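Local coordinates for maleylacetate reductase (Agrobacterium tumefaciens, PDB 3HL0), which probably catalyses the NADH-dependent reduction of maleylacetate to 3-oxoadipate, a step in the breakdown of gamma-resorcylate, at residues N172-A177 / A200-L205; E179-R184 / I189-A194; K242-L247 / A260-H265; P318-A323 / D341-A346. All coordinates share one frame; numbering follows the deposited sequence.

In the fold
All four contacts join helices of the C-terminal helical domain, and the groups meeting in each are mostly buried. Contacts 1 and 2 hold the same pair, helices 163-180 and 188-210: contact 1 lies deeper, its centre about 11 Å from the centre of the chain, whereas contact 2 sits near the connecting loop, where waters join the packing. Contact 3 ties helix 239-251 to helix 255-271 and touches contact 1 through Ala-175 and Leu-263. Contact 4, the most peripheral, with its centre about 23 Å from that of the chain, packs directly against contact 3. Chemistry follows place: contacts 1, 3 and 4 are van der Waals packing without hydrogen bonds between the segments, while contact 2 adds a hydrated serine.

Contact 1: residues N172-A177 / A200-L205; sequences NAMAHA and AMIEAL
Met-174, built as selenomethionine, reaches from helix 163-180 across to three residues of helix 188-210: its side chain runs antiparallel alongside those of Met-201 and Leu-205 and crosses that of Ile-202 at about a right angle. CG of Met-174 is 3.6 Å from CB of Met-201. Farther out, a bend at chi3 (59°) turns the methyl group out of the extended line of the chain and onto Ile-202, with CE of Met-174 3.6 Å from CG1 of Ile-202. The selenium of Met-174 lies between Met-201 CB, 3.8 Å away, and CD1 of Leu-205 at 4.2 Å. A long, flexible, apolar chain suits this place because it can follow an uneven surface made by three differently shaped neighbours. Beside it, Ala-173 also points its small methyl toward the partner helix. The CA atoms of Met-174 and Met-201 are 7.0 Å apart, and the segments run nearly antiparallel, at 161°. Helix 289-300 closes over the pair, with Phe-296 touching both Met-174 and Ile-202, while helix 215-234 packs against both helices and helix 255-271 against helix 163-180, through Asn-172 and Ala-175.

Contact 2: residues E179-R184 / I189-A194; sequences EALYAR and IASMMA
Leu-181 holds CG anti to its carbonyl carbon (chi1 -64°) with an extended chi2, and this carries CD2 over to Ser-191 and Ala-194 although the CB itself points along the interface. The two segments belong to a helical hairpin: between helices 163-180 and 188-210 the chain reverses, with a type I beta turn from Ala-180 to Ala-183. Near such a tight connection small residues are well suited, and Ala-180 and Ala-194 meet methyl to methyl, CB to CB at 4.1 Å. Leu-181 CD2 lies 3.9 Å from that same Ala-194 CB, which therefore packs against two apolar groups. CD2 also rests 3.9 Å from the carbonyl oxygen of Ser-191.

Beside this apolar patch the segments are joined through water rather than directly. Ser-191 OG hydrogen-bonds to Asn-187 O, just before helix 188-210, and to two waters. One of these donates to Ala-180 O and the other to Leu-181 O, so the solvent provides partners for carbonyls at the turn. A hydroxyl fits here because it can bond to a carbonyl of the connecting loop and to the hydrated edge together.

On the far side of the turn, Glu-179 faces away from this interface and is held by His-241 and by the backbone N atoms of Ser-238 and His-240. Tyr-182 OH donates to Glu-179 OE2 at 2.6 Å, using the anti lone pair of that oxygen.

Contact 3: residues K242-L247 / A260-H265; sequences KLCHTL and AVLLPH
Leu-243 and Leu-247, which both touch Leu-262, are linked through a backbone hydrogen bond from Leu-247 N to Leu-243 O, 2.9 Å long. That one-turn spacing sets two leucines on the same face of helix 239-251. The arrangement is an antiparallel helix pair in the helical domain of the iron-containing alcohol dehydrogenase fold: the segments of helices 239-251 and 255-271 are inclined at 143°, with their axes 10.4 Å apart.

All the contact on the other side falls to Leu-262, and within it to the methyl CD1. Because CG stands anti to the carbonyl carbon and chi2 is extended (175°), the chain reaches straight out and sets CD1 among three side chains. Leu-243 crosses it at about a right angle, with its CG 4.0 Å from CD1 of Leu-262. The Leu-247 branch comes in at a slant. Leucine is apt in the middle, since a branched end can meet neighbours from several directions, while the compact thiol of Cys-244 reaches the same methyl although it has no branch.

Other helices pack alongside: Ala-346 of helix 336-348 lies on Leu-262, and Met-319 of helix 316-323 lies on Leu-247. Pro-264 lacks an amide hydrogen, in keeping with the kink in helix 255-271 just beyond the contact. At the centre of the cluster, CD1 of Leu-262 stands 3.8 Å from Cys-244 SG and equally 3.8 Å from Leu-247 CD2.

Contact 4: residues P318-A323 / D341-A346; sequences PMAELA and DLLQRA
Met-319 is the first residue of helix 316-323 here to meet Leu-343, and it does so with the root of its side chain: CB lies 3.9 Å from CD1 of Leu-343. Its CB bond points toward the partner helix, but the chain then bends at chi2 (-48°), which leads its end away from that helix. A flexible residue suits a place where base and end must face different ways.

Ala-320 follows, and its small side chain lets the leucine come close to the main chain. Leu-343 CD1 rests 3.7 Å from Ala-320 N and 4.1 Å from Ala-320 CB, so the methyl settles against backbone as well as side chain. The extended leucine (chi2 171°) gives the reach needed to span helices whose nearest CA atoms, those of Ala-320 and Leu-343, are 7.5 Å apart.

Glu-321 is exposed, as suits a charged group, and makes a salt bridge with Lys-336. Leu-322 turns to Thr-246 and Ser-250 of helix 239-251. Ala-323 again points toward helix 336-348, where it touches Ile-339, and it also meets Leu-243.

The interface is small, 91 Å² in all, and has no hydrogen bond across it, a single leucine methyl being laid on backbone and side chain of the neighbouring helix. It is helix-to-helix packing away from the NAD site, at the periphery of the all-helical C-terminal domain that belongs to the iron-containing alcohol dehydrogenase fold.

Contact 1: residues N172-A177 / A200-L205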
# COMPACT_ATOMS: atom_id res chain seq x y z
N ASN A 172 -6.05 -8.36 -11.82
CA ASN A 172 -7.28 -7.57 -11.64
C ASN A 172 -7.90 -7.21 -12.99
O ASN A 172 -9.12 -7.33 -13.20
CB ASN A 172 -6.94 -6.30 -10.81
CG ASN A 172 -8.16 -5.43 -10.45
OD1 ASN A 172 -9.33 -5.83 -10.52
ND2 ASN A 172 -7.85 -4.22 -10.03
N ALA A 173 -7.06 -6.79 -13.93
CA ALA A 173 -7.55 -6.51 -15.30
C ALA A 173 -8.16 -7.76 -15.91
O ALA A 173 -9.28 -7.75 -16.45
CB ALA A 173 -6.37 -5.99 -16.19
N MSE A 174 -7.42 -8.86 -15.83
CA MSE A 174 -7.89 -10.13 -16.42
C MSE A 174 -9.24 -10.53 -15.82
O MSE A 174 -10.10 -11.10 -16.52
CB MSE A 174 -6.88 -11.25 -16.22
CG MSE A 174 -5.65 -10.99 -17.04
SE MSE A 174 -4.25 -12.28 -16.76
CE MSE A 174 -5.15 -13.83 -17.25
N ALA A 175 -9.45 -10.24 -14.53
CA ALA A 175 -10.74 -10.57 -13.93
C ALA A 175 -11.93 -9.88 -14.61
O ALA A 175 -12.98 -10.48 -14.76
CB ALA A 175 -10.71 -10.23 -12.41
N HIS A 176 -11.75 -8.61 -15.00
CA HIS A 176 -12.82 -7.85 -15.70
C HIS A 176 -13.16 -8.60 -16.99
O HIS A 176 -14.35 -8.80 -17.28
CB HIS A 176 -12.35 -6.44 -16.08
CG HIS A 176 -11.74 -5.62 -14.98
ND1 HIS A 176 -12.11 -5.68 -13.65
CD2 HIS A 176 -10.79 -4.65 -15.06
CE1 HIS A 176 -11.38 -4.82 -12.95
NE2 HIS A 176 -10.60 -4.15 -13.80
N ALA A 177 -12.13 -9.01 -17.73
CA ALA A 177 -12.37 -9.71 -19.03
C ALA A 177 -12.99 -11.07 -18.85
O ALA A 177 -13.92 -11.44 -19.58
CB ALA A 177 -11.07 -9.83 -19.80
N ALA A 200 -3.51 -10.43 -24.42
CA ALA A 200 -2.47 -9.43 -24.21
C ALA A 200 -1.86 -9.59 -22.82
O ALA A 200 -0.62 -9.58 -22.71
CB ALA A 200 -3.01 -8.03 -24.43
N MSE A 201 -2.69 -9.76 -21.79
CA MSE A 201 -2.14 -9.84 -20.43
C MSE A 201 -1.35 -11.15 -20.25
O MSE A 201 -0.31 -11.15 -19.60
CB MSE A 201 -3.24 -9.72 -19.38
CG MSE A 201 -4.22 -8.55 -19.56
SE MSE A 201 -3.36 -6.79 -19.60
CE MSE A 201 -1.98 -7.25 -18.28
N ILE A 202 -1.85 -12.25 -20.84
CA ILE A 202 -1.19 -13.58 -20.68
C ILE A 202 0.17 -13.56 -21.38
O ILE A 202 1.15 -14.11 -20.86
CB ILE A 202 -2.13 -14.71 -21.14
CG1 ILE A 202 -3.25 -14.85 -20.12
CG2 ILE A 202 -1.43 -16.05 -21.27
CD1 ILE A 202 -4.43 -15.75 -20.63
N GLU A 203 0.24 -12.87 -22.51
CA GLU A 203 1.50 -12.70 -23.20
C GLU A 203 2.49 -11.81 -22.45
O GLU A 203 3.69 -12.16 -22.31
CB GLU A 203 1.24 -12.14 -24.61
CG GLU A 203 2.52 -12.00 -25.41
CD GLU A 203 2.25 -11.62 -26.85
OE1 GLU A 203 2.39 -10.43 -27.18
OE2 GLU A 203 1.88 -12.52 -27.64
N ALA A 204 2.00 -10.65 -21.99
CA ALA A 204 2.84 -9.57 -21.50
C ALA A 204 3.30 -9.77 -20.07
O ALA A 204 4.45 -9.45 -19.77
CB ALA A 204 2.16 -8.20 -21.62
N LEU A 205 2.42 -10.21 -19.16
CA LEU A 205 2.81 -10.19 -17.73
C LEU A 205 4.05 -11.04 -17.41
O LEU A 205 4.86 -10.55 -16.65
CB LEU A 205 1.61 -10.59 -16.84
CG LEU A 205 0.51 -9.51 -16.87
CD1 LEU A 205 -0.77 -10.06 -16.19
CD2 LEU A 205 0.93 -8.17 -16.21

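Contact 2: residues E179-R184 / I189-A194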
# COMPACT_ATOMS: atom_id res chain seq x y z
N GLU A 179 -14.93 -12.21 -16.43
CA GLU A 179 -16.36 -12.13 -16.09
C GLU A 179 -17.20 -11.56 -17.25
O GLU A 179 -18.37 -11.90 -17.38
CB GLU A 179 -16.63 -11.34 -14.80
CG GLU A 179 -16.09 -12.06 -13.56
CD GLU A 179 -17.06 -11.94 -12.37
OE1 GLU A 179 -17.29 -10.83 -11.85
OE2 GLU A 179 -17.64 -12.97 -12.01
N ALA A 180 -16.60 -10.68 -18.05
CA ALA A 180 -17.33 -10.16 -19.21
C ALA A 180 -17.80 -11.31 -20.13
O ALA A 180 -18.86 -11.19 -20.78
CB ALA A 180 -16.48 -9.18 -19.97
N LEU A 181 -17.02 -12.38 -20.21
CA LEU A 181 -17.40 -13.48 -21.13
C LEU A 181 -18.75 -14.12 -20.79
O LEU A 181 -19.44 -14.64 -21.70
CB LEU A 181 -16.32 -14.56 -21.13
CG LEU A 181 -14.96 -14.10 -21.65
CD1 LEU A 181 -13.93 -15.23 -21.45
CD2 LEU A 181 -15.06 -13.67 -23.15
N TYR A 182 -19.14 -14.08 -19.52
CA TYR A 182 -20.41 -14.70 -19.11
C TYR A 182 -21.39 -13.72 -18.52
O TYR A 182 -22.36 -14.11 -17.87
CB TYR A 182 -20.17 -15.91 -18.19
CG TYR A 182 -19.36 -15.66 -16.93
CD1 TYR A 182 -19.92 -14.98 -15.83
CD2 TYR A 182 -18.04 -16.11 -16.85
CE1 TYR A 182 -19.17 -14.81 -14.64
CE2 TYR A 182 -17.27 -15.92 -15.71
CZ TYR A 182 -17.86 -15.30 -14.61
OH TYR A 182 -17.12 -15.12 -13.45
N ALA A 183 -21.18 -12.42 -18.77
CA ALA A 183 -22.13 -11.40 -18.31
C ALA A 183 -23.56 -11.72 -18.78
O ALA A 183 -23.76 -12.21 -19.87
CB ALA A 183 -21.73 -10.01 -18.85
N ARG A 184 -24.53 -11.37 -17.95
CA ARG A 184 -25.92 -11.54 -18.36
C ARG A 184 -26.20 -10.71 -19.61
O ARG A 184 -26.94 -11.17 -20.50
CB ARG A 184 -26.87 -11.12 -17.24
CG ARG A 184 -28.26 -11.71 -17.48
CD ARG A 184 -29.13 -11.30 -16.31
NE ARG A 184 -30.36 -12.08 -16.27
CZ ARG A 184 -31.26 -11.99 -15.29
NH1 ARG A 184 -32.35 -12.76 -15.33
NH2 ARG A 184 -31.07 -11.15 -14.28
N ILE A 189 -19.07 -7.67 -29.08
CA ILE A 189 -17.97 -6.70 -29.07
C ILE A 189 -17.24 -6.81 -27.72
O ILE A 189 -15.98 -6.93 -27.69
CB ILE A 189 -18.45 -5.24 -29.16
CG1 ILE A 189 -19.37 -5.03 -30.38
CG2 ILE A 189 -17.24 -4.28 -29.13
CD1 ILE A 189 -18.87 -5.75 -31.61
N ALA A 190 -18.00 -6.78 -26.62
CA ALA A 190 -17.37 -6.93 -25.29
C ALA A 190 -16.67 -8.29 -25.24
O ALA A 190 -15.54 -8.37 -24.70
CB ALA A 190 -18.35 -6.82 -24.16
N SER A 191 -17.29 -9.34 -25.77
CA SER A 191 -16.61 -10.64 -25.74
C SER A 191 -15.31 -10.68 -26.54
O SER A 191 -14.29 -11.21 -26.08
CB SER A 191 -17.55 -11.76 -26.19
OG SER A 191 -18.61 -11.93 -25.26
N MSE A 192 -15.33 -10.12 -27.75
CA MSE A 192 -14.09 -10.01 -28.56
C MSE A 192 -13.00 -9.17 -27.84
O MSE A 192 -11.83 -9.57 -27.82
CB MSE A 192 -14.43 -9.48 -29.99
CG MSE A 192 -13.54 -8.39 -30.59
SE MSE A 192 -14.53 -7.82 -32.22
CE MSE A 192 -14.92 -9.61 -32.70
N MSE A 193 -13.37 -8.04 -27.25
CA MSE A 193 -12.41 -7.19 -26.52
C MSE A 193 -11.88 -7.97 -25.31
O MSE A 193 -10.69 -7.86 -25.00
CB MSE A 193 -13.03 -5.90 -26.04
CG MSE A 193 -13.36 -5.00 -27.22
SE MSE A 193 -13.97 -3.26 -26.41
CE MSE A 193 -14.35 -2.27 -27.97
N ALA A 194 -12.75 -8.71 -24.65
CA ALA A 194 -12.31 -9.48 -23.44
C ALA A 194 -11.29 -10.53 -23.80
O ALA A 194 -10.28 -10.69 -23.10
CB ALA A 194 -13.53 -10.12 -22.72
O HOH W 1 -19.44 -9.87 -23.30
O HOH W 2 -18.89 -14.45 -24.31

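Contact 3: residues K242-L247 / A260-H265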
# COMPACT_ATOMS: atom_id res chain seq x y z
N LYS A 242 -18.20 -9.14 -7.13
CA LYS A 242 -19.02 -9.00 -5.89
C LYS A 242 -18.29 -9.54 -4.67
O LYS A 242 -18.22 -8.86 -3.64
CB LYS A 242 -20.35 -9.68 -6.08
CG LYS A 242 -21.23 -8.97 -7.13
CD LYS A 242 -21.93 -7.74 -6.55
CE LYS A 242 -23.13 -7.33 -7.38
NZ LYS A 242 -22.71 -6.64 -8.65
N LEU A 243 -17.69 -10.71 -4.81
CA LEU A 243 -16.98 -11.33 -3.69
C LEU A 243 -15.75 -10.51 -3.31
O LEU A 243 -15.47 -10.37 -2.12
CB LEU A 243 -16.64 -12.79 -4.00
CG LEU A 243 -16.01 -13.62 -2.88
CD1 LEU A 243 -17.05 -13.65 -1.71
CD2 LEU A 243 -15.72 -15.02 -3.39
N CYS A 244 -15.01 -9.98 -4.29
CA CYS A 244 -13.85 -9.17 -3.96
C CYS A 244 -14.29 -7.92 -3.20
O CYS A 244 -13.64 -7.50 -2.24
CB CYS A 244 -13.08 -8.73 -5.20
SG CYS A 244 -12.17 -10.07 -6.00
N HIS A 245 -15.40 -7.33 -3.62
CA HIS A 245 -15.90 -6.14 -2.94
C HIS A 245 -16.32 -6.48 -1.50
O HIS A 245 -16.02 -5.71 -0.58
CB HIS A 245 -17.05 -5.50 -3.72
CG HIS A 245 -17.57 -4.23 -3.10
ND1 HIS A 245 -18.63 -4.21 -2.23
CD2 HIS A 245 -17.18 -2.94 -3.25
CE1 HIS A 245 -18.87 -2.97 -1.85
NE2 HIS A 245 -18.00 -2.18 -2.45
N THR A 246 -16.98 -7.62 -1.31
CA THR A 246 -17.41 -8.05 0.05
C THR A 246 -16.21 -8.27 0.95
O THR A 246 -16.14 -7.74 2.06
CB THR A 246 -18.21 -9.35 -0.01
OG1 THR A 246 -19.40 -9.08 -0.73
CG2 THR A 246 -18.51 -9.87 1.37
N LEU A 247 -15.25 -9.07 0.49
CA LEU A 247 -14.08 -9.34 1.33
C LEU A 247 -13.23 -8.11 1.53
O LEU A 247 -12.72 -7.84 2.63
CB LEU A 247 -13.20 -10.41 0.65
CG LEU A 247 -13.30 -11.85 1.11
CD1 LEU A 247 -14.73 -12.39 1.04
CD2 LEU A 247 -12.34 -12.69 0.27
N ALA A 260 -6.31 -11.22 -7.37
CA ALA A 260 -5.40 -12.25 -7.81
C ALA A 260 -5.64 -13.57 -7.11
O ALA A 260 -5.63 -14.62 -7.74
CB ALA A 260 -3.93 -11.79 -7.57
N VAL A 261 -5.86 -13.50 -5.80
CA VAL A 261 -6.10 -14.73 -5.04
C VAL A 261 -7.41 -15.44 -5.42
O VAL A 261 -7.44 -16.68 -5.57
CB VAL A 261 -6.05 -14.45 -3.54
CG1 VAL A 261 -6.46 -15.72 -2.74
CG2 VAL A 261 -4.62 -14.08 -3.16
N LEU A 262 -8.47 -14.64 -5.54
CA LEU A 262 -9.82 -15.23 -5.75
C LEU A 262 -10.03 -15.70 -7.19
O LEU A 262 -10.82 -16.62 -7.38
CB LEU A 262 -10.93 -14.24 -5.34
CG LEU A 262 -11.08 -14.09 -3.81
CD1 LEU A 262 -12.12 -13.01 -3.55
CD2 LEU A 262 -11.49 -15.38 -3.19
N LEU A 263 -9.42 -15.01 -8.16
CA LEU A 263 -9.84 -15.20 -9.59
C LEU A 263 -9.88 -16.69 -10.05
O LEU A 263 -10.86 -17.11 -10.67
CB LEU A 263 -9.00 -14.33 -10.53
CG LEU A 263 -9.55 -14.35 -11.98
CD1 LEU A 263 -10.98 -13.82 -12.12
CD2 LEU A 263 -8.53 -13.60 -12.82
N PRO A 264 -8.88 -17.52 -9.69
CA PRO A 264 -8.97 -18.91 -10.19
C PRO A 264 -10.19 -19.66 -9.62
O PRO A 264 -10.73 -20.52 -10.30
CB PRO A 264 -7.67 -19.55 -9.68
CG PRO A 264 -6.70 -18.38 -9.56
CD PRO A 264 -7.58 -17.22 -9.07
N HIS A 265 -10.58 -19.33 -8.40
CA HIS A 265 -11.67 -20.00 -7.68
C HIS A 265 -13.01 -19.52 -8.11
O HIS A 265 -13.92 -20.33 -8.21
CB HIS A 265 -11.46 -19.77 -6.19
CG HIS A 265 -10.13 -20.25 -5.74
ND1 HIS A 265 -9.84 -21.59 -5.59
CD2 HIS A 265 -8.98 -19.58 -5.49
CE1 HIS A 265 -8.57 -21.71 -5.26
NE2 HIS A 265 -8.02 -20.51 -5.19

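Contact 4: residues P318-A323 / D341-A346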
# COMPACT_ATOMS: atom_id res chain seq x y z
N PRO A 318 -18.46 -15.89 8.34
CA PRO A 318 -19.13 -14.58 8.22
C PRO A 318 -19.08 -14.05 6.79
O PRO A 318 -20.00 -13.38 6.32
CB PRO A 318 -18.33 -13.66 9.16
CG PRO A 318 -17.69 -14.60 10.15
CD PRO A 318 -17.57 -15.97 9.52
N MSE A 319 -17.98 -14.35 6.10
CA MSE A 319 -17.88 -13.92 4.71
C MSE A 319 -18.83 -14.68 3.80
O MSE A 319 -19.41 -14.08 2.92
CB MSE A 319 -16.43 -14.06 4.19
CG MSE A 319 -15.47 -13.00 4.74
SE MSE A 319 -16.02 -11.16 4.69
CE MSE A 319 -16.76 -11.06 6.51
N ALA A 320 -18.99 -15.98 4.03
CA ALA A 320 -19.92 -16.75 3.19
C ALA A 320 -21.35 -16.22 3.40
O ALA A 320 -22.14 -16.14 2.46
CB ALA A 320 -19.84 -18.22 3.53
N GLU A 321 -21.67 -15.81 4.64
CA GLU A 321 -22.97 -15.17 4.92
C GLU A 321 -23.16 -13.83 4.20
O GLU A 321 -24.17 -13.63 3.55
CB GLU A 321 -23.20 -15.04 6.43
CG GLU A 321 -24.55 -14.38 6.85
CD GLU A 321 -25.81 -15.10 6.33
OE1 GLU A 321 -25.82 -16.36 6.26
OE2 GLU A 321 -26.80 -14.39 6.01
N LEU A 322 -22.18 -12.93 4.29
CA LEU A 322 -22.26 -11.64 3.63
C LEU A 322 -22.34 -11.80 2.12
O LEU A 322 -23.05 -11.07 1.45
CB LEU A 322 -21.05 -10.77 3.98
CG LEU A 322 -21.01 -9.74 5.09
CD1 LEU A 322 -19.80 -8.85 4.83
CD2 LEU A 322 -22.28 -8.88 5.13
N ALA A 323 -21.60 -12.78 1.60
CA ALA A 323 -21.56 -13.00 0.16
C ALA A 323 -22.88 -13.51 -0.39
O ALA A 323 -23.12 -13.46 -1.60
CB ALA A 323 -20.42 -13.98 -0.19
N ASP A 341 -17.26 -23.34 0.45
CA ASP A 341 -16.24 -24.24 -0.09
C ASP A 341 -15.20 -23.43 -0.91
O ASP A 341 -14.02 -23.66 -0.79
CB ASP A 341 -16.86 -25.28 -1.03
CG ASP A 341 -17.80 -26.28 -0.33
OD1 ASP A 341 -17.70 -26.44 0.89
OD2 ASP A 341 -18.64 -26.92 -1.08
N LEU A 342 -15.69 -22.53 -1.76
CA LEU A 342 -14.82 -21.64 -2.60
C LEU A 342 -13.86 -20.86 -1.66
O LEU A 342 -12.63 -20.82 -1.90
CB LEU A 342 -15.70 -20.65 -3.40
CG LEU A 342 -15.03 -19.73 -4.44
CD1 LEU A 342 -16.13 -19.11 -5.29
CD2 LEU A 342 -14.26 -18.61 -3.77
N LEU A 343 -14.43 -20.25 -0.61
CA LEU A 343 -13.59 -19.53 0.35
C LEU A 343 -12.56 -20.43 1.02
O LEU A 343 -11.44 -19.99 1.28
CB LEU A 343 -14.50 -18.79 1.35
CG LEU A 343 -15.26 -17.62 0.76
CD1 LEU A 343 -16.29 -17.13 1.81
CD2 LEU A 343 -14.34 -16.48 0.30
N GLN A 344 -12.93 -21.68 1.31
CA GLN A 344 -11.96 -22.57 1.92
C GLN A 344 -10.82 -22.88 1.01
O GLN A 344 -9.69 -22.86 1.43
CB GLN A 344 -12.64 -23.86 2.36
CG GLN A 344 -11.78 -24.65 3.32
CD GLN A 344 -11.73 -24.03 4.68
OE1 GLN A 344 -12.74 -23.56 5.16
NE2 GLN A 344 -10.56 -24.01 5.30
N ARG A 345 -11.13 -23.14 -0.26
CA ARG A 345 -10.04 -23.37 -1.23
C ARG A 345 -9.13 -22.13 -1.38
O ARG A 345 -7.90 -22.29 -1.46
CB ARG A 345 -10.63 -23.72 -2.61
CG ARG A 345 -11.49 -25.02 -2.69
CD ARG A 345 -10.76 -26.28 -2.24
NE ARG A 345 -10.71 -26.49 -0.78
CZ ARG A 345 -11.74 -26.93 -0.06
NH1 ARG A 345 -11.58 -27.16 1.27
NH2 ARG A 345 -12.92 -27.15 -0.66
N ALA A 346 -9.75 -20.96 -1.50
CA ALA A 346 -8.97 -19.70 -1.62
C ALA A 346 -8.17 -19.45 -0.34
O ALA A 346 -7.04 -19.04 -0.42
CB ALA A 346 -9.88 -18.53 -1.91